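Local coordinates for small TOPRIM domain protein (Geobacillus stearothermophilus, PDB 2FCJ) that is of unknown function but folds as a small Toprim domain, like those acting on nucleic acids in topoisomerases and primases, at residues A20-E25 against Q99-A104; E47-D52 against F74-H79; V53-D58 against E64-Q69. All blocks are in the same frame, centred on the assembly; numbering follows the deposited sequence. Where two conformers were deposited one is given.

Contact 1: A20-E25 against Q99-A104; sequences AAVLNE and QVLLRA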
loop_
_atom_site.group_PDB
_atom_site.type_symbol
_atom_site.label_atom_id
_atom_site.label_comp_id
_atom_site.label_asym_id
_atom_site.label_seq_id
_atom_site.Cartn_x
_atom_site.Cartn_y
_atom_site.Cartn_z
ATOM N N ALA A 20 -4.329 4.590 -6.612
ATOM C CA ALA A 20 -5.385 5.585 -6.522
ATOM C C ALA A 20 -6.400 5.421 -7.643
ATOM O O ALA A 20 -7.577 5.721 -7.461
ATOM C CB ALA A 20 -4.797 6.986 -6.539
ATOM N N ALA A 21 -5.924 4.999 -8.814
ATOM C CA ALA A 21 -6.777 4.852 -9.987
ATOM C C ALA A 21 -7.754 3.688 -9.857
ATOM O O ALA A 21 -8.840 3.725 -10.436
ATOM C CB ALA A 21 -5.933 4.711 -11.251
ATOM N N VAL A 22 -7.397 2.670 -9.077
ATOM C CA VAL A 22 -8.295 1.526 -8.948
ATOM C C VAL A 22 -9.316 1.676 -7.835
ATOM O O VAL A 22 -10.324 0.979 -7.816
ATOM C CB VAL A 22 -7.568 0.165 -8.869
ATOM C CG1 VAL A 22 -6.441 0.105 -9.877
ATOM C CG2 VAL A 22 -7.055 -0.097 -7.477
ATOM N N LEU A 23 -9.054 2.590 -6.904
ATOM C CA LEU A 23 -9.874 2.687 -5.707
ATOM C C LEU A 23 -11.197 3.394 -5.952
ATOM O O LEU A 23 -11.279 4.326 -6.750
ATOM C CB LEU A 23 -9.107 3.395 -4.592
ATOM C CG LEU A 23 -8.019 2.554 -3.936
ATOM C CD1 LEU A 23 -7.124 3.394 -3.048
ATOM C CD2 LEU A 23 -8.655 1.424 -3.177
ATOM N N ASN A 24 -12.227 2.930 -5.262
ATOM C CA ASN A 24 -13.543 3.561 -5.360
ATOM C C ASN A 24 -14.023 4.129 -4.027
ATOM O O ASN A 24 -15.210 4.390 -3.850
ATOM C CB ASN A 24 -14.571 2.572 -5.910
ATOM C CG ASN A 24 -15.861 3.246 -6.346
ATOM O OD1 ASN A 24 -15.845 4.326 -6.930
ATOM N ND2 ASN A 24 -16.982 2.599 -6.070
ATOM N N GLU A 25 -13.105 4.260 -3.076
ATOM C CA GLU A 25 -13.375 4.968 -1.829
ATOM C C GLU A 25 -12.150 5.834 -1.513
ATOM O O GLU A 25 -11.058 5.577 -2.023
ATOM C CB GLU A 25 -13.626 3.960 -0.705
ATOM C CG GLU A 25 -12.458 2.990 -0.437
ATOM C CD GLU A 25 -12.697 2.097 0.763
ATOM O OE1 GLU A 25 -13.059 2.657 1.829
ATOM O OE2 GLU A 25 -12.493 0.857 0.685
ATOM N N GLN A 99 -7.832 -6.795 -7.578
ATOM C CA GLN A 99 -8.217 -7.984 -6.827
ATOM C C GLN A 99 -7.472 -8.112 -5.495
ATOM O O GLN A 99 -8.061 -8.556 -4.502
ATOM C CB GLN A 99 -8.038 -9.235 -7.683
ATOM C CG GLN A 99 -9.042 -9.301 -8.834
ATOM C CD GLN A 99 -9.120 -10.659 -9.478
ATOM O OE1 GLN A 99 -8.370 -11.575 -9.119
ATOM N NE2 GLN A 99 -9.965 -10.784 -10.498
ATOM N N VAL A 100 -6.192 -7.741 -5.466
ATOM C CA VAL A 100 -5.448 -7.742 -4.208
ATOM C C VAL A 100 -6.125 -6.821 -3.204
ATOM O O VAL A 100 -6.329 -7.185 -2.045
ATOM C CB VAL A 100 -3.983 -7.347 -4.438
ATOM C CG1 VAL A 100 -3.270 -7.106 -3.116
ATOM C CG2 VAL A 100 -3.275 -8.439 -5.224
ATOM N N LEU A 101 -6.511 -5.637 -3.668
ATOM C CA LEU A 101 -7.157 -4.667 -2.794
ATOM C C LEU A 101 -8.560 -5.099 -2.395
ATOM O O LEU A 101 -8.969 -4.919 -1.244
ATOM C CB LEU A 101 -7.171 -3.297 -3.464
ATOM C CG LEU A 101 -5.776 -2.717 -3.680
ATOM C CD1 LEU A 101 -5.844 -1.360 -4.363
ATOM C CD2 LEU A 101 -4.962 -2.655 -2.382
ATOM N N LEU A 102 -9.294 -5.668 -3.340
ATOM C CA LEU A 102 -10.621 -6.179 -3.052
ATOM C C LEU A 102 -10.573 -7.293 -2.019
ATOM O O LEU A 102 -11.432 -7.370 -1.140
ATOM C CB LEU A 102 -11.251 -6.692 -4.337
ATOM C CG LEU A 102 -12.645 -7.269 -4.126
ATOM C CD1 LEU A 102 -13.635 -6.201 -3.642
ATOM C CD2 LEU A 102 -13.108 -7.909 -5.426
ATOM N N ARG A 103 -9.596 -8.183 -2.134
ATOM C CA ARG A 103 -9.405 -9.240 -1.145
ATOM C C ARG A 103 -9.190 -8.659 0.252
ATOM O O ARG A 103 -9.604 -9.247 1.250
ATOM C CB ARG A 103 -8.213 -10.125 -1.541
ATOM C CG ARG A 103 -7.932 -11.288 -0.592
ATOM C CD ARG A 103 -6.747 -12.133 -1.084
ATOM N NE ARG A 103 -5.535 -11.338 -1.282
ATOM C CZ ARG A 103 -4.452 -11.767 -1.923
ATOM N NH1 ARG A 103 -4.417 -12.994 -2.425
ATOM N NH2 ARG A 103 -3.394 -10.975 -2.056
ATOM N N ALA A 104 -8.551 -7.494 0.321
ATOM C CA ALA A 104 -8.337 -6.805 1.591
ATOM C C ALA A 104 -9.492 -5.873 1.983
ATOM O O ALA A 104 -9.364 -5.079 2.905
ATOM C CB ALA A 104 -7.010 -6.033 1.542
#

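Contact 2: E47-D52 against F74-H79; sequences ELEGYD and FPEAEH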
loop_
_atom_site.group_PDB
_atom_site.type_symbol
_atom_site.label_atom_id
_atom_site.label_comp_id
_atom_site.label_asym_id
_atom_site.label_seq_id
_atom_site.Cartn_x
_atom_site.Cartn_y
_atom_site.Cartn_z
ATOM N N GLU A 47 1.229 9.124 14.004
ATOM C CA GLU A 47 0.141 9.860 13.379
ATOM C C GLU A 47 -1.009 8.937 13.005
ATOM O O GLU A 47 -2.180 9.322 13.120
ATOM C CB GLU A 47 0.637 10.599 12.137
ATOM C CG GLU A 47 1.506 11.812 12.428
ATOM C CD GLU A 47 2.107 12.388 11.166
ATOM O OE1 GLU A 47 2.243 11.630 10.182
ATOM O OE2 GLU A 47 2.448 13.589 11.159
ATOM N N LEU A 48 -0.679 7.701 12.645
ATOM C CA LEU A 48 -1.683 6.790 12.105
ATOM C C LEU A 48 -2.271 5.846 13.155
ATOM O O LEU A 48 -2.986 4.912 12.815
ATOM C CB LEU A 48 -1.122 6.003 10.917
ATOM C CG LEU A 48 -0.805 6.865 9.686
ATOM C CD1 LEU A 48 -0.157 6.044 8.586
ATOM C CD2 LEU A 48 -2.007 7.657 9.177
ATOM N N GLU A 49 -2.015 6.107 14.433
ATOM C CA GLU A 49 -2.683 5.318 15.469
ATOM C C GLU A 49 -4.197 5.378 15.303
ATOM O O GLU A 49 -4.769 6.460 15.152
ATOM C CB GLU A 49 -2.283 5.776 16.877
ATOM C CG GLU A 49 -3.083 5.114 18.005
ATOM C CD GLU A 49 -2.978 3.594 18.030
ATOM O OE1 GLU A 49 -1.873 3.067 17.784
ATOM O OE2 GLU A 49 -3.989 2.935 18.379
ATOM N N GLY A 50 -4.855 4.225 15.304
ATOM C CA GLY A 50 -6.308 4.195 15.169
ATOM C C GLY A 50 -6.765 4.085 13.729
ATOM O O GLY A 50 -7.922 3.763 13.464
ATOM N N TYR A 51 -5.831 4.239 12.787
ATOM C CA TYR A 51 -6.147 4.067 11.374
ATOM C C TYR A 51 -5.968 2.619 10.964
ATOM O O TYR A 51 -5.349 1.815 11.680
ATOM C CB TYR A 51 -5.239 4.926 10.498
ATOM C CG TYR A 51 -5.637 6.377 10.444
ATOM C CD1 TYR A 51 -6.227 6.912 9.308
ATOM C CD2 TYR A 51 -5.413 7.215 11.527
ATOM C CE1 TYR A 51 -6.561 8.250 9.251
ATOM C CE2 TYR A 51 -5.743 8.556 11.473
ATOM C CZ TYR A 51 -6.342 9.057 10.338
ATOM O OH TYR A 51 -6.690 10.393 10.279
ATOM N N ASP A 52 -6.487 2.292 9.792
ATOM C CA ASP A 52 -6.426 0.948 9.248
ATOM C C ASP A 52 -5.366 0.964 8.138
ATOM O O ASP A 52 -5.631 1.405 7.017
ATOM C CB ASP A 52 -7.812 0.564 8.693
ATOM C CG ASP A 52 -7.895 -0.871 8.221
ATOM O OD1 ASP A 52 -7.069 -1.699 8.636
ATOM O OD2 ASP A 52 -8.839 -1.193 7.460
ATOM N N PHE A 74 6.883 -0.449 12.578
ATOM C CA PHE A 74 5.468 -0.128 12.370
ATOM C C PHE A 74 4.708 -1.438 12.247
ATOM O O PHE A 74 4.126 -1.728 11.214
ATOM C CB PHE A 74 5.343 0.699 11.094
ATOM C CG PHE A 74 4.024 1.450 10.944
ATOM C CD1 PHE A 74 2.947 1.246 11.811
ATOM C CD2 PHE A 74 3.862 2.345 9.895
ATOM C CE1 PHE A 74 1.733 1.950 11.624
ATOM C CE2 PHE A 74 2.668 3.020 9.710
ATOM C CZ PHE A 74 1.615 2.834 10.583
ATOM N N PRO A 75 4.724 -2.249 13.306
ATOM C CA PRO A 75 4.126 -3.584 13.257
ATOM C C PRO A 75 2.603 -3.552 13.048
ATOM O O PRO A 75 2.021 -4.546 12.626
ATOM C CB PRO A 75 4.494 -4.165 14.632
ATOM C CG PRO A 75 4.710 -2.961 15.505
ATOM C CD PRO A 75 5.377 -1.980 14.604
ATOM N N GLU A 76 1.998 -2.382 13.233
ATOM C CA GLU A 76 0.548 -2.224 13.135
ATOM C C GLU A 76 0.100 -2.337 11.699
ATOM O O GLU A 76 -1.071 -2.634 11.441
ATOM C CB GLU A 76 0.127 -0.848 13.678
ATOM C CG GLU A 76 0.315 -0.678 15.160
ATOM C CD GLU A 76 1.590 0.056 15.517
ATOM O OE1 GLU A 76 2.617 -0.092 14.814
ATOM O OE2 GLU A 76 1.583 0.779 16.526
ATOM N N ALA A 77 1.005 -2.031 10.772
ATOM C CA ALA A 77 0.669 -2.012 9.361
ATOM C C ALA A 77 0.525 -3.425 8.833
ATOM O O ALA A 77 1.414 -4.270 9.024
ATOM C CB ALA A 77 1.733 -1.263 8.578
ATOM N N GLU A 78 -0.590 -3.690 8.163
ATOM C CA GLU A 78 -0.834 -4.998 7.568
ATOM C C GLU A 78 -0.180 -5.109 6.198
ATOM O O GLU A 78 -0.334 -4.220 5.350
ATOM C CB GLU A 78 -2.342 -5.189 7.417
ATOM C CG GLU A 78 -2.776 -6.521 6.857
ATOM C CD GLU A 78 -4.284 -6.645 6.821
ATOM O OE1 GLU A 78 -4.954 -5.829 7.484
ATOM O OE2 GLU A 78 -4.786 -7.558 6.135
ATOM N N HIS A 79 0.502 -6.213 5.943
ATOM C CA HIS A 79 1.204 -6.376 4.683
ATOM C C HIS A 79 0.329 -6.977 3.591
ATOM O O HIS A 79 -0.302 -8.015 3.802
ATOM C CB HIS A 79 2.462 -7.221 4.886
ATOM C CG HIS A 79 3.491 -6.556 5.743
ATOM N ND1 HIS A 79 4.806 -6.413 5.362
ATOM C CD2 HIS A 79 3.378 -5.939 6.943
ATOM C CE1 HIS A 79 5.472 -5.786 6.317
ATOM N NE2 HIS A 79 4.616 -5.437 7.259
HETATM O O HOH W 1 -0.133 0.694 18.477
HETATM O O HOH W 2 -3.298 -0.552 11.113
#

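Contact 3: V53-D58 against E64-Q69; sequences VYLLAD and EKLRRQ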
loop_
_atom_site.group_PDB
_atom_site.type_symbol
_atom_site.label_atom_id
_atom_site.label_comp_id
_atom_site.label_asym_id
_atom_site.label_seq_id
_atom_site.Cartn_x
_atom_site.Cartn_y
_atom_site.Cartn_z
ATOM N N VAL A 53 -4.166 0.482 8.445
ATOM C CA VAL A 53 -2.996 0.788 7.625
ATOM C C VAL A 53 -2.483 -0.484 6.955
ATOM O O VAL A 53 -2.420 -1.549 7.583
ATOM C CB VAL A 53 -1.869 1.389 8.486
ATOM C CG1 VAL A 53 -0.669 1.750 7.633
ATOM C CG2 VAL A 53 -2.356 2.608 9.246
ATOM N N TYR A 54 -2.080 -0.336 5.691
ATOM C CA TYR A 54 -1.609 -1.431 4.853
ATOM C C TYR A 54 -0.322 -0.992 4.190
ATOM O O TYR A 54 -0.176 0.181 3.825
ATOM C CB TYR A 54 -2.628 -1.758 3.765
ATOM C CG TYR A 54 -3.986 -2.150 4.307
ATOM C CD1 TYR A 54 -4.336 -3.477 4.455
ATOM C CD2 TYR A 54 -4.891 -1.189 4.724
ATOM C CE1 TYR A 54 -5.584 -3.833 4.962
ATOM C CE2 TYR A 54 -6.136 -1.542 5.221
ATOM C CZ TYR A 54 -6.460 -2.860 5.340
ATOM O OH TYR A 54 -7.706 -3.197 5.831
ATOM N N LEU A 55 0.588 -1.933 4.006
ATOM C CA LEU A 55 1.803 -1.729 3.224
ATOM C C LEU A 55 1.784 -2.642 2.000
ATOM O O LEU A 55 1.688 -3.871 2.131
ATOM C CB LEU A 55 3.037 -2.056 4.074
ATOM C CG LEU A 55 4.357 -2.005 3.318
ATOM C CD1 LEU A 55 4.738 -0.601 2.898
ATOM C CD2 LEU A 55 5.450 -2.627 4.165
ATOM N N LEU A 56 1.905 -2.036 0.822
ATOM C CA LEU A 56 1.954 -2.751 -0.454
ATOM C C LEU A 56 3.293 -2.498 -1.144
ATOM O O LEU A 56 3.508 -1.413 -1.682
ATOM C CB LEU A 56 0.799 -2.303 -1.359
ATOM C CG LEU A 56 0.765 -2.907 -2.774
ATOM C CD1 LEU A 56 0.587 -4.423 -2.735
ATOM C CD2 LEU A 56 -0.299 -2.239 -3.636
ATOM N N ALA A 57 4.197 -3.473 -1.078
ATOM C CA ALA A 57 5.553 -3.302 -1.570
ATOM C C ALA A 57 5.803 -4.305 -2.678
ATOM O O ALA A 57 5.149 -5.349 -2.739
ATOM C CB ALA A 57 6.559 -3.528 -0.444
ATOM N N ASP A 58 6.817 -4.048 -3.492
ATOM C CA ASP A 58 7.182 -4.956 -4.558
ATOM C C ASP A 58 7.638 -6.280 -3.969
ATOM O O ASP A 58 8.290 -6.331 -2.922
ATOM C CB ASP A 58 8.300 -4.345 -5.404
ATOM C CG ASP A 58 7.858 -3.088 -6.130
ATOM O OD1 ASP A 58 6.671 -2.986 -6.501
ATOM O OD2 ASP A 58 8.728 -2.233 -6.402
ATOM N N GLU A 64 11.305 -6.069 0.047
ATOM C CA GLU A 64 11.525 -6.877 1.236
ATOM C C GLU A 64 12.250 -6.079 2.321
ATOM O O GLU A 64 11.939 -6.201 3.513
ATOM C CB GLU A 64 12.306 -8.150 0.870
ATOM C CG GLU A 64 12.159 -9.262 1.879
ATOM C CD GLU A 64 10.796 -9.926 1.839
ATOM O OE1 GLU A 64 9.829 -9.301 1.370
ATOM O OE2 GLU A 64 10.698 -11.095 2.266
ATOM N N LYS A 65 13.162 -5.208 1.910
ATOM C CA LYS A 65 13.850 -4.314 2.841
ATOM C C LYS A 65 12.858 -3.388 3.555
ATOM O O LYS A 65 12.950 -3.138 4.761
ATOM C CB LYS A 65 14.879 -3.468 2.091
ATOM C CG LYS A 65 15.738 -2.584 2.978
ATOM C CD LYS A 65 17.064 -2.244 2.297
ATOM C CE LYS A 65 16.898 -1.069 1.335
ATOM N NZ LYS A 65 18.205 -0.408 1.020
ATOM N N LEU A 66 11.938 -2.826 2.784
ATOM C CA LEU A 66 10.919 -1.968 3.341
ATOM C C LEU A 66 9.989 -2.753 4.255
ATOM O O LEU A 66 9.684 -2.320 5.354
ATOM C CB LEU A 66 10.137 -1.322 2.205
ATOM C CG LEU A 66 9.170 -0.211 2.600
ATOM C CD1 LEU A 66 9.925 0.949 3.256
ATOM C CD2 LEU A 66 8.432 0.283 1.363
ATOM N N ARG A 67 9.623 -3.958 3.847
ATOM C CA ARG A 67 8.799 -4.779 4.733
ATOM C C ARG A 67 9.503 -5.069 6.049
ATOM O O ARG A 67 8.878 -5.039 7.116
ATOM C CB ARG A 67 8.404 -6.092 4.076
ATOM C CG ARG A 67 7.437 -5.925 2.937
ATOM C CD ARG A 67 6.825 -7.251 2.598
ATOM N NE ARG A 67 6.123 -7.179 1.331
ATOM C CZ ARG A 67 4.906 -6.660 1.189
ATOM N NH1 ARG A 67 4.247 -6.204 2.248
ATOM N NH2 ARG A 67 4.339 -6.629 -0.013
ATOM N N ARG A 68 10.794 -5.363 5.989
ATOM C CA ARG A 68 11.545 -5.677 7.187
ATOM C C ARG A 68 11.589 -4.480 8.130
ATOM O O ARG A 68 11.421 -4.625 9.344
ATOM C CB ARG A 68 12.962 -6.104 6.822
ATOM C CG ARG A 68 13.728 -6.602 8.035
ATOM C CD ARG A 68 15.064 -7.185 7.646
ATOM N NE ARG A 68 15.759 -6.293 6.732
ATOM C CZ ARG A 68 16.716 -6.671 5.894
ATOM N NH1 ARG A 68 17.136 -7.931 5.877
ATOM N NH2 ARG A 68 17.280 -5.776 5.100
ATOM N N GLN A 69 11.780 -3.292 7.560
ATOM C CA GLN A 69 11.779 -2.072 8.358
ATOM C C GLN A 69 10.425 -1.891 9.038
ATOM O O GLN A 69 10.346 -1.522 10.218
ATOM C CB GLN A 69 12.091 -0.870 7.481
ATOM C CG GLN A 69 12.286 0.384 8.280
ATOM C CD GLN A 69 12.453 1.590 7.412
ATOM O OE1 GLN A 69 12.075 1.587 6.234
ATOM N NE2 GLN A 69 13.005 2.651 7.992
HETATM O O HOH W 3 4.150 -7.917 -2.709
HETATM O O HOH W 4 8.086 -7.974 -0.525
#

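Contact 1: A20-E25 against Q99-A104
Close to where Val22 and Leu23 meet Leu101, Glu25 OE2 is gripped twice, by a salt bridge to Lys6 NZ and a hydrogen bond from Asp107 N. The setting is the alpha/beta Toprim fold: the C-terminal ends of helices 13-22 and 94-103 meet in a buried part of the chain. Backbone hydrogen bonds of Val22 with Arg109 and of Asn24 with Asp107 tie a later part of the chain to 20-25, and Leu101 also rests on Leu80 of strand 78-80.

The contact between the segments is small and apolar, with 93 Å² buried. Leu101 brings one methyl to it: CD1 lies anti to CA (chi2 179°), which stretches the side chain to its full length and puts that methyl at the far end. It comes to 3.6 Å from Val22 CG2, in the one of two deposited conformers of Val22 described here. On its other neighbour the fit is looser, Leu23 CD2 standing 4.1 Å from Leu101 CD1. Both Val22 and Leu23 meet the leucine crosswise, at about a right angle.

Leu23 is already past the last helical turn, while Leu101 is still within its helix, which finishes with Arg103 N bonded to Gln99 O at 2.8 Å and Ala104 N to Val100 O at 3.3 Å.

Contact 2: E47-D52 against F74-H79
Leu48 and Phe74 cross at about a right angle, with the leucine pushing its end methyl at the rim of the ring: Leu48 CD1 sits near the ring plane, 4.2 Å from Phe74 CZ. The two methyls of Leu48 serve different rings. CD2 lies over one face of the Tyr51 ring, 4.0 Å above its plane and displaced toward the rim, so the side chain fits between an edge and a face. Phe74 has its CG anti to the backbone N (chi1 -163°), which carries the ring inward to Leu41 and Ala45 of helix 38-47 and to Val53 and Ile9 of the sheet. One face of the ring is topped by Ala77 CB, centred 4.2 Å above it, and Glu76 OE1 lies in plane at the ring edge.

Each segment is a helix-to-strand turn of the alpha/beta Toprim fold, leading into the neighbouring parallel strands 52-56 and 78-80. The first is a type II beta turn closed by Tyr51 N to Leu48 O, 2.9 Å, with Gly50 at a phi of 91° where a CB would jam against the preceding carbonyl. The second is type I, Ala77 N to Phe74 O at 3.2 Å.

At the exposed side, Glu49 OE1 comes to 4.3 Å from Glu76 OE2. Water 1 donates to both, 3.0 Å to Glu49 OE1 and 2.6 Å to Glu76 OE2, which probably eases their repulsion. Water 2 lies between the carbonyl oxygens Tyr51 O and Glu76 O.

Contact 3: V53-D58 against E64-Q69
Leu55 and Arg67 carry the packing of strand 53-56 against helix 64-69, the first two elements of a beta-alpha-beta crossover completed by strand 78-80; their axes are roughly antiparallel (153°) and come within 9.9 Å. The apolar part is split between the methyls of Leu55: CD1 meets Leu66 CD2 at 4.1 Å, while CD2 lies 4.0 Å from Arg67 CG.

The buried guanidinium of Arg67 is held at the end of a chain extended from CG to NE. Ala57 CB covers one face, 3.7 Å above its plane and toward the rim. NH1 gives a weak bond to Leu55 O, 3.5 Å long with an angle of 153° at the hydrogen; NH2 has a firmer partner in Leu80 O. With a leucine in its place, Leu80 O and two bridging waters would probably lose their donors. Asp58, probably the first aspartate of the Toprim DxD motif, has its OD1 taken by Val89 N.

Two waters add to the polar link. Water 3 donates to Ala57 O and accepts from Arg67 NH2. Water 4, in the guanidinium plane, accepts from Arg67 NE at 2.8 Å and donates to Asp58 O and Glu64 OE1.

How the contacts relate
From the N terminus the chain first lays down strand 6-10 and helix 13-22, whose end opens contact 1; the loop it closes runs all the way to helix 94-103. Within that loop, 47-52 opens contact 2, closed by 74-79, and within that in turn lies contact 3, between 53-58 and 64-69. The three thus sit one inside another and none cross. Contacts 2 and 3 share the sheet: Glu78 pairs with Val53 and Leu55 through its backbone. Contact 1 lies on the other side of the chain's centre from contact 3, about 17 Å away between centres, and joins the end of helix 13-22 and the residue after it to helix 94-103. Tyr54 and Ala104 bring them into touch.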